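Local coordinates for protein YcaO (Methanopyrus kandleri, PDB 6CI7) that binds ATP and magnesium and, as a YcaO-family protein, probably uses the nucleotide to activate peptide backbone amides for modification, at residues 156-161 with 345-350; 80-85 with 143-148; 164-169 with 211-216. All blocks are in the same frame, centred on the assembly; numbering follows the deposited sequence.

Interaction 1: 156-161 with 345-350. With ACP (phosphomethylphosphonic acid adenylate ester), chain G.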
loop_
_atom_site.group_PDB
_atom_site.type_symbol
_atom_site.label_atom_id
_atom_site.label_comp_id
_atom_site.label_asym_id
_atom_site.label_seq_id
_atom_site.Cartn_x
_atom_site.Cartn_y
_atom_site.Cartn_z
ATOM N N GLU A 156 -5.786 -10.256 7.988
ATOM C CA GLU A 156 -5.752 -8.793 7.896
ATOM C C GLU A 156 -4.629 -8.341 6.983
ATOM O O GLU A 156 -4.849 -7.508 6.097
ATOM C CB GLU A 156 -5.566 -8.148 9.258
ATOM C CG GLU A 156 -6.826 -8.063 10.090
ATOM C CD GLU A 156 -6.551 -7.459 11.449
ATOM O OE1 GLU A 156 -7.506 -7.307 12.234
ATOM O OE2 GLU A 156 -5.374 -7.123 11.727
ATOM N N ALA A 157 -3.454 -8.940 7.175
ATOM C CA ALA A 157 -2.247 -8.573 6.462
ATOM C C ALA A 157 -2.321 -8.953 4.979
ATOM O O ALA A 157 -1.968 -8.141 4.112
ATOM C CB ALA A 157 -1.027 -9.191 7.146
ATOM N N VAL A 158 -2.791 -10.171 4.693
ATOM C CA VAL A 158 -2.975 -10.638 3.310
ATOM C C VAL A 158 -3.952 -9.716 2.581
ATOM O O VAL A 158 -3.657 -9.263 1.473
ATOM C CB VAL A 158 -3.422 -12.120 3.227
ATOM C CG1 VAL A 158 -3.733 -12.522 1.779
ATOM C CG2 VAL A 158 -2.338 -13.031 3.798
ATOM N N ILE A 159 -5.084 -9.405 3.217
ATOM C CA ILE A 159 -6.060 -8.483 2.613
ATOM C C ILE A 159 -5.391 -7.139 2.279
ATOM O O ILE A 159 -5.415 -6.707 1.128
ATOM C CB ILE A 159 -7.321 -8.294 3.489
ATOM C CG1 ILE A 159 -8.180 -9.568 3.466
ATOM C CG2 ILE A 159 -8.147 -7.100 3.012
ATOM C CD1 ILE A 159 -9.120 -9.705 4.642
ATOM N N GLN A 160 -4.749 -6.531 3.274
ATOM C CA GLN A 160 -4.172 -5.210 3.121
ATOM C C GLN A 160 -3.023 -5.197 2.112
ATOM O O GLN A 160 -2.950 -4.309 1.253
ATOM C CB GLN A 160 -3.750 -4.664 4.485
ATOM C CG GLN A 160 -3.802 -3.145 4.585
ATOM C CD GLN A 160 -2.475 -2.509 4.258
ATOM O OE1 GLN A 160 -1.432 -3.175 4.254
ATOM N NE2 GLN A 160 -2.495 -1.204 3.988
ATOM N N GLY A 161 -2.160 -6.206 2.197
ATOM C CA GLY A 161 -1.010 -6.338 1.301
ATOM C C GLY A 161 -1.401 -6.564 -0.139
ATOM O O GLY A 161 -0.769 -5.998 -1.043
ATOM N N PRO A 345 1.547 -11.045 13.191
ATOM C CA PRO A 345 1.473 -11.511 11.798
ATOM C C PRO A 345 1.935 -10.436 10.801
ATOM O O PRO A 345 1.424 -9.315 10.808
ATOM C CB PRO A 345 -0.016 -11.829 11.616
ATOM C CG PRO A 345 -0.472 -12.213 12.988
ATOM C CD PRO A 345 0.289 -11.309 13.919
ATOM N N VAL A 346 2.948 -10.770 10.010
ATOM C CA VAL A 346 3.426 -9.911 8.921
ATOM C C VAL A 346 3.569 -10.820 7.716
ATOM O O VAL A 346 4.058 -11.958 7.844
ATOM C CB VAL A 346 4.793 -9.210 9.230
ATOM C CG1 VAL A 346 5.282 -8.367 8.046
ATOM C CG2 VAL A 346 4.694 -8.330 10.478
ATOM N N VAL A 347 3.119 -10.328 6.562
ATOM C CA VAL A 347 3.297 -11.040 5.292
ATOM C C VAL A 347 3.916 -10.138 4.230
ATOM O O VAL A 347 3.906 -8.901 4.358
ATOM C CB VAL A 347 1.984 -11.696 4.755
ATOM C CG1 VAL A 347 1.258 -12.492 5.842
ATOM C CG2 VAL A 347 1.046 -10.662 4.141
ATOM N N ARG A 348 4.479 -10.777 3.201
ATOM C CA ARG A 348 4.751 -10.142 1.921
ATOM C C ARG A 348 3.879 -10.809 0.873
ATOM O O ARG A 348 3.950 -12.035 0.695
ATOM C CB ARG A 348 6.197 -10.338 1.508
ATOM C CG ARG A 348 6.569 -9.552 0.269
ATOM C CD ARG A 348 7.085 -8.221 0.754
ATOM N NE ARG A 348 7.183 -7.223 -0.289
ATOM C CZ ARG A 348 8.322 -6.686 -0.685
ATOM N NH1 ARG A 348 9.471 -7.072 -0.136
ATOM N NH2 ARG A 348 8.303 -5.770 -1.640
ATOM N N VAL A 349 3.076 -10.013 0.173
ATOM C CA VAL A 349 2.234 -10.541 -0.888
ATOM C C VAL A 349 2.859 -10.193 -2.231
ATOM O O VAL A 349 3.211 -9.022 -2.488
ATOM C CB VAL A 349 0.768 -10.041 -0.787
ATOM C CG1 VAL A 349 -0.047 -10.448 -2.011
ATOM C CG2 VAL A 349 0.104 -10.567 0.480
ATOM N N ARG A 350 3.014 -11.217 -3.073
ATOM C CA ARG A 350 3.402 -11.007 -4.469
ATOM C C ARG A 350 2.317 -11.493 -5.413
ATOM O O ARG A 350 1.709 -12.542 -5.202
ATOM C CB ARG A 350 4.753 -11.661 -4.809
ATOM C CG ARG A 350 5.870 -11.502 -3.770
ATOM C CD ARG A 350 6.301 -10.060 -3.473
ATOM N NE ARG A 350 6.884 -9.366 -4.625
ATOM C CZ ARG A 350 6.527 -8.149 -5.039
ATOM N NH1 ARG A 350 5.593 -7.446 -4.382
ATOM N NH2 ARG A 350 7.114 -7.629 -6.114
HETATM P PG ACP G . 1.963 2.582 2.416
HETATM O O1G ACP G . 2.316 1.019 2.224
HETATM O O2G ACP G . 2.881 3.180 3.595
HETATM O O3G ACP G . 2.270 3.272 1.150
HETATM P PB ACP G . -0.240 1.873 4.232
HETATM O O1B ACP G . -0.091 0.343 3.730
HETATM O O2B ACP G . 0.849 2.241 5.166
HETATM C C3B ACP G . 0.181 2.865 2.786
HETATM P PA ACP G . -1.855 2.126 6.645
HETATM O O1A ACP G . -3.303 1.853 6.967
HETATM O O2A ACP G . -1.322 3.437 7.175
HETATM O O3A ACP G . -1.656 2.088 5.019
HETATM O "O5'" ACP G . -1.057 0.899 7.294
HETATM C "C5'" ACP G . 0.188 0.926 8.012
HETATM C "C4'" ACP G . 0.522 -0.496 8.501
HETATM O "O4'" ACP G . -0.175 -0.728 9.733
HETATM C "C3'" ACP G . 0.042 -1.609 7.566
HETATM O "O3'" ACP G . 0.888 -2.769 7.693
HETATM C "C2'" ACP G . -1.348 -1.896 8.094
HETATM O "O2'" ACP G . -1.842 -3.166 7.752
HETATM C "C1'" ACP G . -1.141 -1.775 9.588
HETATM N N9 ACP G . -2.395 -1.415 10.269
HETATM C C8 ACP G . -3.120 -0.316 10.019
HETATM N N7 ACP G . -4.232 -0.278 10.787
HETATM C C5 ACP G . -4.221 -1.388 11.551
HETATM C C6 ACP G . -5.108 -1.964 12.594
HETATM N N6 ACP G . -6.235 -1.309 12.969
HETATM N N1 ACP G . -4.747 -3.140 13.155
HETATM C C2 ACP G . -3.613 -3.787 12.784
HETATM N N3 ACP G . -2.762 -3.329 11.834
HETATM C C4 ACP G . -3.007 -2.143 11.202
#
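Ala157 and Gly161, one helical turn apart, lie against Val347 and Val349, the helix and strand axes of the two segments approaching to 7.7 Å at an angle of 34°. No hydrogen bond crosses; the fit is apolar. With CG1 anti to the carbonyl carbon (chi1 -48°), Val347 CG2 stands between backbone N and carbonyl carbon and meets Ala157 CB at 3.9 Å, beside the peptide joining Ala157 to Val158. The side chains of Val158 and Val347 cross at about a right angle, with 4.1 Å between their CG2 atoms. Val349 packs one turn on, its CB 4.1 Å from Gly161 C and its CG2 near Val158 O; a CB on Gly161 would be only 3.3 Å from Val349 CG2. This is helix-on-sheet packing, helix 154-176 lying on an antiparallel sheet in which strand 346-351 runs beside strand 148-150. Two residues of the helix also bind the nucleotide. Gln160 NE2 donates a nearly straight bond (168°) to the beta-phosphonate oxygen O1B of the ATP analogue, 2.9 Å away, while its OE1 accepts from Ser149 OG. Glu156 reaches the adenine with OE2 at 3.9 Å from ACP C2, and forms a salt bridge with Arg12.

Interaction 2: 80-85 with 143-148. With ACP (phosphomethylphosphonic acid adenylate ester), chain G.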
loop_
_atom_site.group_PDB
_atom_site.type_symbol
_atom_site.label_atom_id
_atom_site.label_comp_id
_atom_site.label_asym_id
_atom_site.label_seq_id
_atom_site.Cartn_x
_atom_site.Cartn_y
_atom_site.Cartn_z
ATOM N N VAL A 80 6.561 -2.033 12.774
ATOM C CA VAL A 80 6.621 -3.478 12.945
ATOM C C VAL A 80 6.843 -4.195 11.607
ATOM O O VAL A 80 7.742 -5.032 11.512
ATOM C CB VAL A 80 5.359 -4.004 13.657
ATOM C CG1 VAL A 80 5.321 -5.529 13.650
ATOM C CG2 VAL A 80 5.310 -3.474 15.082
ATOM N N GLU A 81 6.061 -3.842 10.580
ATOM C CA GLU A 81 6.202 -4.481 9.265
ATOM C C GLU A 81 7.604 -4.294 8.704
ATOM O O GLU A 81 8.167 -5.241 8.163
ATOM C CB GLU A 81 5.107 -4.065 8.256
ATOM C CG GLU A 81 5.360 -2.794 7.468
ATOM C CD GLU A 81 4.341 -2.533 6.370
ATOM O OE1 GLU A 81 3.131 -2.515 6.668
ATOM O OE2 GLU A 81 4.750 -2.298 5.205
ATOM N N ARG A 82 8.172 -3.099 8.882
ATOM C CA ARG A 82 9.513 -2.802 8.361
ATOM C C ARG A 82 10.596 -3.603 9.068
ATOM O O ARG A 82 11.515 -4.103 8.419
ATOM C CB ARG A 82 9.828 -1.306 8.432
ATOM C CG ARG A 82 9.050 -0.435 7.465
ATOM C CD ARG A 82 9.439 -0.696 6.014
ATOM N NE ARG A 82 8.998 0.383 5.120
ATOM C CZ ARG A 82 7.769 0.510 4.613
ATOM N NH1 ARG A 82 6.799 -0.363 4.892
ATOM N NH2 ARG A 82 7.512 1.530 3.815
ATOM N N ALA A 83 10.476 -3.716 10.393
ATOM C CA ALA A 83 11.376 -4.529 11.214
ATOM C C ALA A 83 11.317 -6.010 10.816
ATOM O O ALA A 83 12.354 -6.652 10.634
ATOM C CB ALA A 83 11.054 -4.348 12.689
ATOM N N ALA A 84 10.098 -6.520 10.649
ATOM C CA ALA A 84 9.853 -7.885 10.176
ATOM C C ALA A 84 10.411 -8.195 8.775
ATOM O O ALA A 84 10.750 -9.350 8.472
ATOM C CB ALA A 84 8.369 -8.166 10.215
ATOM N N ALA A 85 10.510 -7.159 7.939
ATOM C CA ALA A 85 10.914 -7.304 6.536
ATOM C C ALA A 85 12.422 -7.192 6.317
ATOM O O ALA A 85 12.894 -7.316 5.187
ATOM C CB ALA A 85 10.181 -6.290 5.672
ATOM N N SER A 143 15.442 -3.534 -3.775
ATOM C CA SER A 143 14.382 -3.988 -2.896
ATOM C C SER A 143 13.333 -2.894 -2.703
ATOM O O SER A 143 13.617 -1.707 -2.883
ATOM C CB SER A 143 15.012 -4.293 -1.548
ATOM O OG SER A 143 14.672 -5.593 -1.136
ATOM N N HIS A 144 12.123 -3.299 -2.333
ATOM C CA HIS A 144 11.049 -2.359 -1.993
ATOM C C HIS A 144 10.061 -2.995 -1.008
ATOM O O HIS A 144 10.270 -4.131 -0.564
ATOM C CB HIS A 144 10.334 -1.843 -3.248
ATOM C CG HIS A 144 9.640 -2.912 -4.030
ATOM N ND1 HIS A 144 8.514 -3.562 -3.569
ATOM C CD2 HIS A 144 9.916 -3.450 -5.242
ATOM C CE1 HIS A 144 8.123 -4.450 -4.466
ATOM N NE2 HIS A 144 8.961 -4.405 -5.489
ATOM N N THR A 145 8.992 -2.261 -0.696
ATOM C CA THR A 145 8.052 -2.607 0.377
ATOM C C THR A 145 6.610 -2.831 -0.107
ATOM O O THR A 145 5.692 -2.973 0.701
ATOM C CB THR A 145 8.045 -1.511 1.464
ATOM O OG1 THR A 145 7.730 -0.249 0.867
ATOM C CG2 THR A 145 9.410 -1.413 2.132
ATOM N N ASN A 146 6.410 -2.860 -1.421
ATOM C CA ASN A 146 5.095 -3.132 -1.992
ATOM C C ASN A 146 4.643 -4.579 -1.724
ATOM O O ASN A 146 5.365 -5.534 -2.024
ATOM C CB ASN A 146 5.109 -2.833 -3.490
ATOM C CG ASN A 146 3.734 -2.947 -4.122
ATOM O OD1 ASN A 146 2.772 -2.346 -3.646
ATOM N ND2 ASN A 146 3.634 -3.737 -5.196
ATOM N N GLY A 147 3.452 -4.722 -1.150
ATOM C CA GLY A 147 2.894 -6.029 -0.783
ATOM C C GLY A 147 3.092 -6.417 0.669
ATOM O O GLY A 147 2.540 -7.413 1.149
ATOM N N LEU A 148 3.890 -5.619 1.365
ATOM C CA LEU A 148 4.266 -5.872 2.734
ATOM C C LEU A 148 3.193 -5.366 3.684
ATOM O O LEU A 148 2.699 -4.256 3.531
ATOM C CB LEU A 148 5.568 -5.138 2.972
ATOM C CG LEU A 148 6.427 -5.320 4.197
ATOM C CD1 LEU A 148 6.930 -6.751 4.248
ATOM C CD2 LEU A 148 7.566 -4.333 4.050
HETATM P PG ACP G . 1.963 2.582 2.416
HETATM O O1G ACP G . 2.316 1.019 2.224
HETATM O O2G ACP G . 2.881 3.180 3.595
HETATM O O3G ACP G . 2.270 3.272 1.150
HETATM P PB ACP G . -0.240 1.873 4.232
HETATM O O1B ACP G . -0.091 0.343 3.730
HETATM O O2B ACP G . 0.849 2.241 5.166
HETATM C C3B ACP G . 0.181 2.865 2.786
HETATM P PA ACP G . -1.855 2.126 6.645
HETATM O O1A ACP G . -3.303 1.853 6.967
HETATM O O2A ACP G . -1.322 3.437 7.175
HETATM O O3A ACP G . -1.656 2.088 5.019
HETATM O "O5'" ACP G . -1.057 0.899 7.294
HETATM C "C5'" ACP G . 0.188 0.926 8.012
HETATM C "C4'" ACP G . 0.522 -0.496 8.501
HETATM O "O4'" ACP G . -0.175 -0.728 9.733
HETATM C "C3'" ACP G . 0.042 -1.609 7.566
HETATM O "O3'" ACP G . 0.888 -2.769 7.693
HETATM C "C2'" ACP G . -1.348 -1.896 8.094
HETATM O "O2'" ACP G . -1.842 -3.166 7.752
HETATM C "C1'" ACP G . -1.141 -1.775 9.588
HETATM N N9 ACP G . -2.395 -1.415 10.269
HETATM C C8 ACP G . -3.120 -0.316 10.019
HETATM N N7 ACP G . -4.232 -0.278 10.787
HETATM C C5 ACP G . -4.221 -1.388 11.551
HETATM C C6 ACP G . -5.108 -1.964 12.594
HETATM N N6 ACP G . -6.235 -1.309 12.969
HETATM N N1 ACP G . -4.747 -3.140 13.155
HETATM C C2 ACP G . -3.613 -3.787 12.784
HETATM N N3 ACP G . -2.762 -3.329 11.834
HETATM C C4 ACP G . -3.007 -2.143 11.202
HETATM O O HOH W 1 3.665 -1.897 2.847
#
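The methyl CG2 of Thr145 sits over the face of the Arg82 guanidinium, 3.5 Å above its centre, and the two side chains cross at about a right angle. Thr145 OG1 lies 3.5 Å from Arg82 NH2, at too poor an angle for a hydrogen bond. The guanidinium edge is turned to the Glu81 carboxylate, with a salt bridge of 2.8 Å from Arg82 NH1 to Glu81 OE2; Glu78 also pairs with NH1. A lysine in place of Arg82 would probably forfeit the flat surface under Thr145 and leave the Glu81 carboxylate less firmly fixed. Here the last turns of helix 68-84 meet a type II turn, Thr145 to Leu148, that leads into strand 148-150 at the nucleotide site of the YcaO fold. Glu81 CG sits between backbone N and carbonyl carbon (chi1 86°), and the extended chain carries the carboxylate between the ribose and Leu148. OE1 accepts from ribose O3' of the ATP analogue at 2.5 Å, shorter than usual, so the exact length is doubtful. OE2 lies 3.6 Å from Leu148 CG, and water 1, a magnesium ligand, 2.6 Å from both OE2 and Leu148 O. Just past the helix end, Ala85 CB rests 3.6 Å from Leu148 CD1.

Interaction 3: 164-169 with 211-216. With MG (magnesium ion), chain H; ACP (phosphomethylphosphonic acid adenylate ester), chain G.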
loop_
_atom_site.group_PDB
_atom_site.type_symbol
_atom_site.label_atom_id
_atom_site.label_comp_id
_atom_site.label_asym_id
_atom_site.label_seq_id
_atom_site.Cartn_x
_atom_site.Cartn_y
_atom_site.Cartn_z
ATOM N N GLU A 164 -2.817 -3.420 -1.662
ATOM C CA GLU A 164 -1.690 -2.533 -1.942
ATOM C C GLU A 164 -1.084 -2.856 -3.309
ATOM O O GLU A 164 -0.774 -1.940 -4.089
ATOM C CB GLU A 164 -0.653 -2.633 -0.819
ATOM C CG GLU A 164 0.595 -1.787 -0.989
ATOM C CD GLU A 164 1.432 -1.745 0.279
ATOM O OE1 GLU A 164 2.537 -2.329 0.277
ATOM O OE2 GLU A 164 0.974 -1.150 1.288
ATOM N N VAL A 165 -0.946 -4.156 -3.587
ATOM C CA VAL A 165 -0.421 -4.667 -4.855
ATOM C C VAL A 165 -1.329 -4.266 -6.021
ATOM O O VAL A 165 -0.822 -3.868 -7.076
ATOM C CB VAL A 165 -0.200 -6.208 -4.836
ATOM C CG1 VAL A 165 0.210 -6.717 -6.209
ATOM C CG2 VAL A 165 0.880 -6.591 -3.829
ATOM N N VAL A 166 -2.651 -4.360 -5.825
ATOM C CA VAL A 166 -3.638 -3.956 -6.853
ATOM C C VAL A 166 -3.553 -2.448 -7.068
ATOM O O VAL A 166 -3.523 -1.967 -8.201
ATOM C CB VAL A 166 -5.080 -4.396 -6.483
ATOM C CG1 VAL A 166 -6.106 -3.879 -7.495
ATOM C CG2 VAL A 166 -5.168 -5.918 -6.353
ATOM N N GLU A 167 -3.476 -1.715 -5.965
ATOM C CA GLU A 167 -3.335 -0.269 -5.985
ATOM C C GLU A 167 -2.149 0.175 -6.846
ATOM O O GLU A 167 -2.305 1.040 -7.710
ATOM C CB GLU A 167 -3.208 0.230 -4.553
ATOM C CG GLU A 167 -2.987 1.721 -4.370
ATOM C CD GLU A 167 -2.450 2.035 -2.981
ATOM O OE1 GLU A 167 -3.058 1.584 -1.981
ATOM O OE2 GLU A 167 -1.412 2.730 -2.886
ATOM N N ARG A 168 -0.980 -0.429 -6.637
ATOM C CA ARG A 168 0.218 0.002 -7.377
ATOM C C ARG A 168 0.219 -0.511 -8.816
ATOM O O ARG A 168 0.823 0.108 -9.687
ATOM C CB ARG A 168 1.537 -0.332 -6.645
ATOM C CG ARG A 168 1.560 0.061 -5.177
ATOM C CD ARG A 168 2.072 1.458 -4.888
ATOM N NE ARG A 168 1.745 1.870 -3.520
ATOM C CZ ARG A 168 2.363 1.449 -2.409
ATOM N NH1 ARG A 168 3.373 0.581 -2.461
ATOM N NH2 ARG A 168 1.961 1.894 -1.221
ATOM N N ASP A 169 -0.486 -1.620 -9.059
ATOM C CA ASP A 169 -0.743 -2.099 -10.422
ATOM C C ASP A 169 -1.569 -1.099 -11.241
ATOM O O ASP A 169 -1.217 -0.813 -12.389
ATOM C CB ASP A 169 -1.425 -3.476 -10.438
ATOM C CG ASP A 169 -1.588 -4.030 -11.870
ATOM O OD1 ASP A 169 -0.592 -4.560 -12.426
ATOM O OD2 ASP A 169 -2.704 -3.909 -12.437
ATOM N N SER A 211 -9.008 -0.409 -12.818
ATOM C CA SER A 211 -8.588 -1.538 -11.983
ATOM C C SER A 211 -8.623 -2.828 -12.787
ATOM O O SER A 211 -9.628 -3.139 -13.418
ATOM C CB SER A 211 -9.485 -1.651 -10.747
ATOM O OG SER A 211 -9.394 -2.941 -10.145
ATOM N N ARG A 212 -7.538 -3.590 -12.743
ATOM C CA ARG A 212 -7.485 -4.856 -13.475
ATOM C C ARG A 212 -8.068 -6.046 -12.709
ATOM O O ARG A 212 -8.045 -7.168 -13.200
ATOM C CB ARG A 212 -6.077 -5.127 -13.989
ATOM C CG ARG A 212 -5.671 -4.167 -15.104
ATOM C CD ARG A 212 -4.173 -3.959 -15.113
ATOM N NE ARG A 212 -3.532 -4.800 -16.106
ATOM C CZ ARG A 212 -2.292 -5.284 -16.048
ATOM N NH1 ARG A 212 -1.491 -5.066 -15.011
ATOM N NH2 ARG A 212 -1.866 -6.027 -17.053
ATOM N N VAL A 213 -8.636 -5.783 -11.533
ATOM C CA VAL A 213 -9.210 -6.827 -10.685
ATOM C C VAL A 213 -10.672 -6.500 -10.429
ATOM O O VAL A 213 -10.987 -5.439 -9.881
ATOM C CB VAL A 213 -8.434 -6.943 -9.352
ATOM C CG1 VAL A 213 -9.108 -7.940 -8.407
ATOM C CG2 VAL A 213 -6.957 -7.283 -9.605
ATOM N N GLU A 214 -11.567 -7.405 -10.826
ATOM C CA GLU A 214 -12.996 -7.135 -10.687
ATOM C C GLU A 214 -13.452 -7.172 -9.240
ATOM O O GLU A 214 -13.077 -8.064 -8.483
ATOM C CB GLU A 214 -13.857 -8.065 -11.534
ATOM C CG GLU A 214 -15.203 -7.429 -11.842
ATOM C CD GLU A 214 -16.209 -8.415 -12.357
ATOM O OE1 GLU A 214 -16.081 -8.806 -13.527
ATOM O OE2 GLU A 214 -17.127 -8.779 -11.593
ATOM N N GLY A 215 -14.254 -6.178 -8.874
ATOM C CA GLY A 215 -14.751 -6.035 -7.510
ATOM C C GLY A 215 -13.806 -5.289 -6.577
ATOM O O GLY A 215 -14.114 -5.164 -5.388
ATOM N N VAL A 216 -12.660 -4.823 -7.105
ATOM C CA VAL A 216 -11.744 -3.912 -6.394
ATOM C C VAL A 216 -11.697 -2.552 -7.115
ATOM O O VAL A 216 -11.448 -2.483 -8.314
ATOM C CB VAL A 216 -10.311 -4.509 -6.232
ATOM C CG1 VAL A 216 -9.361 -3.552 -5.494
ATOM C CG2 VAL A 216 -10.366 -5.841 -5.503
HETATM MG MG MG H . 1.974 -0.558 3.276
HETATM P PG ACP G . 1.963 2.582 2.416
HETATM O O1G ACP G . 2.316 1.019 2.224
HETATM O O2G ACP G . 2.881 3.180 3.595
HETATM O O3G ACP G . 2.270 3.272 1.150
HETATM P PB ACP G . -0.240 1.873 4.232
HETATM O O1B ACP G . -0.091 0.343 3.730
HETATM O O2B ACP G . 0.849 2.241 5.166
HETATM C C3B ACP G . 0.181 2.865 2.786
HETATM P PA ACP G . -1.855 2.126 6.645
HETATM O O1A ACP G . -3.303 1.853 6.967
HETATM O O2A ACP G . -1.322 3.437 7.175
HETATM O O3A ACP G . -1.656 2.088 5.019
HETATM O "O5'" ACP G . -1.057 0.899 7.294
HETATM C "C5'" ACP G . 0.188 0.926 8.012
HETATM C "C4'" ACP G . 0.522 -0.496 8.501
HETATM O "O4'" ACP G . -0.175 -0.728 9.733
HETATM C "C3'" ACP G . 0.042 -1.609 7.566
HETATM O "O3'" ACP G . 0.888 -2.769 7.693
HETATM C "C2'" ACP G . -1.348 -1.896 8.094
HETATM O "O2'" ACP G . -1.842 -3.166 7.752
HETATM C "C1'" ACP G . -1.141 -1.775 9.588
HETATM N N9 ACP G . -2.395 -1.415 10.269
HETATM C C8 ACP G . -3.120 -0.316 10.019
HETATM N N7 ACP G . -4.232 -0.278 10.787
HETATM C C5 ACP G . -4.221 -1.388 11.551
HETATM C C6 ACP G . -5.108 -1.964 12.594
HETATM N N6 ACP G . -6.235 -1.309 12.969
HETATM N N1 ACP G . -4.747 -3.140 13.155
HETATM C C2 ACP G . -3.613 -3.787 12.784
HETATM N N3 ACP G . -2.762 -3.329 11.834
HETATM C C4 ACP G . -3.007 -2.143 11.202
HETATM O O HOH W 2 -5.050 -3.167 -11.284
HETATM O O HOH W 3 1.060 -2.283 3.963
HETATM O O HOH W 4 2.763 -0.228 5.219
HETATM O O HOH W 1 3.665 -1.897 2.847
#
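Asp169 and Arg212 meet edge to edge: the carboxylate and guanidinium planes are 7° apart, and Asp169 CG lies in the guanidinium plane, beside NH1. The other guanidinium of the contact region, that of Arg168, has Glu164 CG over one face, 3.7 Å above the plane, and the gamma-phosphate of the ATP analogue at its edge, where NH2 comes within 2.8 Å of ACP O3G. Helix 154-176 thus has two working sides, one packed on the loop between strands 203-209 and 217-224, the other turned to the ATP and magnesium site of the YcaO fold. On the loop side, Arg212 NH1 serves both carboxylate oxygens in a salt bridge. The bond to Asp169 OD2, 3.1 Å long, is fairly straight at 164° and uses the syn lone pair; the one to OD1 is shorter but weak, being sharply bent. OD1 also accepts from the backbone N of Ser355, and Arg212 NH2 donates to the carbonyl of Asn366, so the pair is tied to the C-terminal part of the chain. One turn earlier on the helix, Val166 packs on the two valines that end the type II turn, Val213 and Val216. Its CG1 meets Val216 CG1 tip to tip at 3.8 Å, while CG2 packs on Val213 CG2. Helix 313-325 touches the same two loop valines. On the nucleotide side Glu164 CG is anti to the backbone N (chi1 179°), and the extended chain carries OE2 to the magnesium ion at 2.3 Å. ACP O1G, ACP O1B and waters 1, 3 and 4 complete six ligands. Glu164 OE1 accepts from the backbone N of Gly147, which steadies the carboxylate. Back at the salt bridge, water 2 donates to Asp169 OD2 and accepts from Arg212 N at 2.9 Å.

From the N terminus, interaction 2 closes first, joining helix 68-84 to the turn before strand 148-150 across 57 residues with no helix and two short strands. Helix 154-176 follows and serves twice. Its 164-169 turns close interaction 3 with the 211-216 loop, nested inside the much longer loop that interaction 1 closes when strand 346-351 comes back against 156-161. Interactions 1 and 2 are in series yet touch, since Val349 of the strand pairs through its backbone with Gly147 of the turn. Gly147 also bonds to Glu164, linking interactions 2 and 3, which share water 1. All three reach the nucleotide, gathering helix 68-84, the turn before strand 148-150 and helix 154-176 around one site.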